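Local coordinates for PPR (Rhodospirillum centenum, PDB 1MZU), which senses light as a photoreceptor and probably acts as a histidine kinase, this part being its photoactive yellow protein domain with bound 4'-hydroxycinnamic acid, at residues N66-V71 / Y123-R128. Sequence-based numbering, arbitrary orientation.
Sequences NFFTEV and YWIFVR
The rings of Phe67 and Phe68 both meet the end of Ile125, whose CD1 approaches each obliquely. The two rings also lie against each other. Phe67 CD2 sits 3.5 Å above one face of Phe68, offset toward its rim. In return, CE1 of Phe68 lies in plane at the edge of the Phe67 ring.

Ile125 CD1 is 4.0 Å from CD2 of Phe67, and CE2 of the same ring is equally near. Phe68 CZ is farther from Ile125 CD1, at 4.3 Å. The contact is small and wholly apolar, with no hydrogen bond between the two segments. CB of Phe67 points toward the strand; with CG anti to the backbone N (chi1 -175°), the ring then runs alongside the strand, presenting CD2 and CE2 to Ile125 CD1. The three touching residues are buried.

Polar bonds at the start of the helix hold the backbone that bears the rings. Asn66 is the N-cap, and its OD1 accepts from Thr69 N at 3.0 Å. That donor stands 39° out of the carbonyl plane. OD1 also takes a weak bond from Phe68 N. Asn66 O accepts from both Glu70 N and Val71 N, the latter at 2.9 Å in a wider pi-type turn. Glu70 OE1 accepts from Asn66 N on its anti lone pair, in a nearly straight bond of 2.8 Å.

The contact belongs to the PAS core. The side chain of Phe67 lies about 4 Å from the bound 4'-hydroxycinnamic acid, and Val71 belongs to its pocket. Helix 67-71 packs here on the antiparallel sheet: Phe67 also touches Ile36 and Val38 of strand 34-39, next to strand 122-128. From helix 78-89, Phe80 touches both Phe68 and Ile125, while Met114 of strand 107-116 meets Ile125.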
ATOM      1  N   ASN A  66       5.718  -5.819   7.812  1.00 35.96           N
ATOM      2  CA  ASN A  66       5.424  -4.387   7.824  1.00 36.23           C
ATOM      3  C   ASN A  66       5.774  -3.718   6.485  1.00 36.18           C
ATOM      4  O   ASN A  66       6.910  -3.829   6.005  1.00 31.75           O
ATOM      5  CB  ASN A  66       6.171  -3.705   8.978  1.00 34.68           C
ATOM      6  CG  ASN A  66       5.627  -2.305   9.306  1.00 36.18           C
ATOM      7  OD1 ASN A  66       5.789  -1.351   8.538  1.00 36.20           O
ATOM      8  ND2 ASN A  66       5.015  -2.177  10.474  1.00 26.94           N
ATOM      9  N   PHE A  67       4.788  -3.020   5.912  1.00 32.55           N
ATOM     10  CA  PHE A  67       4.922  -2.306   4.634  1.00 32.36           C
ATOM     11  C   PHE A  67       5.981  -1.206   4.667  1.00 31.74           C
ATOM     12  O   PHE A  67       6.806  -1.133   3.774  1.00 34.04           O
ATOM     13  CB  PHE A  67       3.553  -1.707   4.198  1.00 25.68           C
ATOM     14  CG  PHE A  67       3.559  -1.050   2.830  1.00 23.69           C
ATOM     15  CD1 PHE A  67       3.684  -1.818   1.660  1.00 25.90           C
ATOM     16  CD2 PHE A  67       3.458   0.341   2.707  1.00 22.23           C
ATOM     17  CE1 PHE A  67       3.713  -1.206   0.373  1.00 25.72           C
ATOM     18  CE2 PHE A  67       3.486   0.981   1.419  1.00 24.61           C
ATOM     19  CZ  PHE A  67       3.614   0.198   0.256  1.00 22.43           C
ATOM     20  N   PHE A  68       5.962  -0.385   5.711  1.00 31.39           N
ATOM     21  CA  PHE A  68       6.887   0.743   5.820  1.00 35.19           C
ATOM     22  C   PHE A  68       8.296   0.463   6.325  1.00 34.98           C
ATOM     23  O   PHE A  68       9.265   1.014   5.791  1.00 36.51           O
ATOM     24  CB  PHE A  68       6.244   1.882   6.625  1.00 33.99           C
ATOM     25  CG  PHE A  68       4.896   2.295   6.106  1.00 32.19           C
ATOM     26  CD1 PHE A  68       4.789   3.105   4.958  1.00 29.73           C
ATOM     27  CD2 PHE A  68       3.719   1.830   6.726  1.00 29.74           C
ATOM     28  CE1 PHE A  68       3.515   3.453   4.412  1.00 28.59           C
ATOM     29  CE2 PHE A  68       2.433   2.161   6.197  1.00 32.97           C
ATOM     30  CZ  PHE A  68       2.330   2.974   5.037  1.00 28.95           C
ATOM     31  N   THR A  69       8.416  -0.425   7.309  1.00 33.99           N
ATOM     32  CA  THR A  69       9.729  -0.746   7.877  1.00 36.44           C
ATOM     33  C   THR A  69      10.478  -1.882   7.205  1.00 35.38           C
ATOM     34  O   THR A  69      11.701  -1.876   7.224  1.00 40.05           O
ATOM     35  CB  THR A  69       9.654  -1.057   9.394  1.00 34.57           C
ATOM     36  OG1 THR A  69       8.869  -2.234   9.606  1.00 33.82           O
ATOM     37  CG2 THR A  69       9.046   0.116  10.154  1.00 33.32           C
ATOM     38  N   GLU A  70       9.740  -2.836   6.620  1.00 35.51           N
ATOM     39  CA  GLU A  70      10.323  -4.019   5.968  1.00 35.01           C
ATOM     40  C   GLU A  70      10.185  -4.175   4.451  1.00 34.39           C
ATOM     41  O   GLU A  70      11.197  -4.249   3.759  1.00 35.95           O
ATOM     42  CB  GLU A  70       9.826  -5.312   6.648  1.00 36.51           C
ATOM     43  CG  GLU A  70      10.148  -5.425   8.142  1.00 36.84           C
ATOM     44  CD  GLU A  70       9.444  -6.584   8.837  1.00 42.43           C
ATOM     45  OE1 GLU A  70       8.196  -6.600   8.880  1.00 43.41           O
ATOM     46  OE2 GLU A  70      10.146  -7.478   9.349  1.00 46.83           O
ATOM     47  N   VAL A  71       8.947  -4.218   3.937  1.00 32.09           N
ATOM     48  CA  VAL A  71       8.692  -4.417   2.500  1.00 32.43           C
ATOM     49  C   VAL A  71       8.977  -3.232   1.587  1.00 32.52           C
ATOM     50  O   VAL A  71       9.589  -3.404   0.533  1.00 28.96           O
ATOM     51  CB  VAL A  71       7.220  -4.916   2.210  1.00 32.76           C
ATOM     52  CG1 VAL A  71       7.057  -5.323   0.731  1.00 34.39           C
ATOM     53  CG2 VAL A  71       6.884  -6.101   3.095  1.00 31.78           C
ATOM     54  N   TYR A 123      -6.626  -0.478   6.702  1.00 38.79           N
ATOM     55  CA  TYR A 123      -6.473   0.635   5.761  1.00 37.97           C
ATOM     56  C   TYR A 123      -6.025   0.159   4.386  1.00 38.25           C
ATOM     57  O   TYR A 123      -5.298  -0.826   4.265  1.00 39.19           O
ATOM     58  CB  TYR A 123      -5.445   1.651   6.296  1.00 36.52           C
ATOM     59  CG  TYR A 123      -5.730   2.159   7.690  1.00 36.99           C
ATOM     60  CD1 TYR A 123      -5.174   1.515   8.824  1.00 37.92           C
ATOM     61  CD2 TYR A 123      -6.624   3.230   7.902  1.00 36.58           C
ATOM     62  CE1 TYR A 123      -5.515   1.921  10.144  1.00 38.69           C
ATOM     63  CE2 TYR A 123      -6.972   3.650   9.227  1.00 38.93           C
ATOM     64  CZ  TYR A 123      -6.415   2.986  10.335  1.00 39.88           C
ATOM     65  OH  TYR A 123      -6.758   3.362  11.615  1.00 37.92           O
ATOM     66  N   TRP A 124      -6.402   0.920   3.366  1.00 33.91           N
ATOM     67  CA  TRP A 124      -6.084   0.607   1.982  1.00 33.97           C
ATOM     68  C   TRP A 124      -5.128   1.571   1.320  1.00 32.15           C
ATOM     69  O   TRP A 124      -5.166   2.781   1.568  1.00 31.61           O
ATOM     70  CB  TRP A 124      -7.351   0.574   1.135  1.00 36.82           C
ATOM     71  CG  TRP A 124      -8.210  -0.609   1.350  1.00 37.54           C
ATOM     72  CD1 TRP A 124      -9.372  -0.650   2.043  1.00 35.19           C
ATOM     73  CD2 TRP A 124      -7.969  -1.936   0.880  1.00 38.94           C
ATOM     74  NE1 TRP A 124      -9.882  -1.926   2.055  1.00 39.57           N
ATOM     75  CE2 TRP A 124      -9.042  -2.741   1.343  1.00 40.26           C
ATOM     76  CE3 TRP A 124      -6.952  -2.530   0.106  1.00 37.99           C
ATOM     77  CZ2 TRP A 124      -9.126  -4.124   1.062  1.00 40.27           C
ATOM     78  CZ3 TRP A 124      -7.028  -3.907  -0.176  1.00 37.83           C
ATOM     79  CH2 TRP A 124      -8.115  -4.687   0.303  1.00 40.26           C
ATOM     80  N   ILE A 125      -4.283   1.010   0.462  1.00 27.06           N
ATOM     81  CA  ILE A 125      -3.303   1.759  -0.309  1.00 29.08           C
ATOM     82  C   ILE A 125      -3.501   1.289  -1.762  1.00 31.62           C
ATOM     83  O   ILE A 125      -3.292   0.104  -2.067  1.00 28.11           O
ATOM     84  CB  ILE A 125      -1.829   1.465   0.151  1.00 28.86           C
ATOM     85  CG1 ILE A 125      -1.662   1.714   1.658  1.00 28.87           C
ATOM     86  CG2 ILE A 125      -0.845   2.330  -0.666  1.00 26.78           C
ATOM     87  CD1 ILE A 125      -0.396   1.135   2.304  1.00 34.12           C
ATOM     88  N   PHE A 126      -3.951   2.201  -2.628  1.00 27.56           N
ATOM     89  CA  PHE A 126      -4.171   1.908  -4.046  1.00 27.36           C
ATOM     90  C   PHE A 126      -3.056   2.503  -4.869  1.00 29.75           C
ATOM     91  O   PHE A 126      -2.642   3.644  -4.648  1.00 29.80           O
ATOM     92  CB  PHE A 126      -5.534   2.417  -4.523  1.00 30.52           C
ATOM     93  CG  PHE A 126      -6.691   1.797  -3.800  1.00 32.01           C
ATOM     94  CD1 PHE A 126      -6.928   0.415  -3.898  1.00 35.85           C
ATOM     95  CD2 PHE A 126      -7.528   2.577  -2.983  1.00 35.19           C
ATOM     96  CE1 PHE A 126      -7.984  -0.198  -3.191  1.00 35.71           C
ATOM     97  CE2 PHE A 126      -8.596   1.983  -2.263  1.00 38.36           C
ATOM     98  CZ  PHE A 126      -8.823   0.582  -2.367  1.00 38.04           C
ATOM     99  N   VAL A 127      -2.551   1.721  -5.817  1.00 30.99           N
ATOM    100  CA  VAL A 127      -1.409   2.136  -6.647  1.00 34.59           C
ATOM    101  C   VAL A 127      -1.760   2.108  -8.144  1.00 35.83           C
ATOM    102  O   VAL A 127      -2.135   1.065  -8.671  1.00 38.75           O
ATOM    103  CB  VAL A 127      -0.194   1.166  -6.379  1.00 29.81           C
ATOM    104  CG1 VAL A 127       1.032   1.561  -7.162  1.00 31.15           C
ATOM    105  CG2 VAL A 127       0.157   1.104  -4.895  1.00 30.99           C
ATOM    106  N   ARG A 128      -1.613   3.234  -8.836  1.00 38.23           N
ATOM    107  CA  ARG A 128      -1.900   3.226 -10.263  1.00 43.43           C
ATOM    108  C   ARG A 128      -0.799   3.726 -11.179  1.00 44.58           C
ATOM    109  O   ARG A 128      -0.174   4.753 -10.902  1.00 44.02           O
ATOM    110  CB  ARG A 128      -3.270   3.846 -10.601  1.00 48.05           C
ATOM    111  CG  ARG A 128      -3.491   5.296 -10.242  1.00 50.67           C
ATOM    112  CD  ARG A 128      -4.933   5.732 -10.541  1.00 55.54           C
ATOM    113  NE  ARG A 128      -5.855   5.375  -9.457  1.00 60.17           N
ATOM    114  CZ  ARG A 128      -5.979   6.043  -8.308  1.00 59.58           C
ATOM    115  NH1 ARG A 128      -5.241   7.123  -8.068  1.00 57.68           N
ATOM    116  NH2 ARG A 128      -6.831   5.617  -7.385  1.00 60.14           N
TER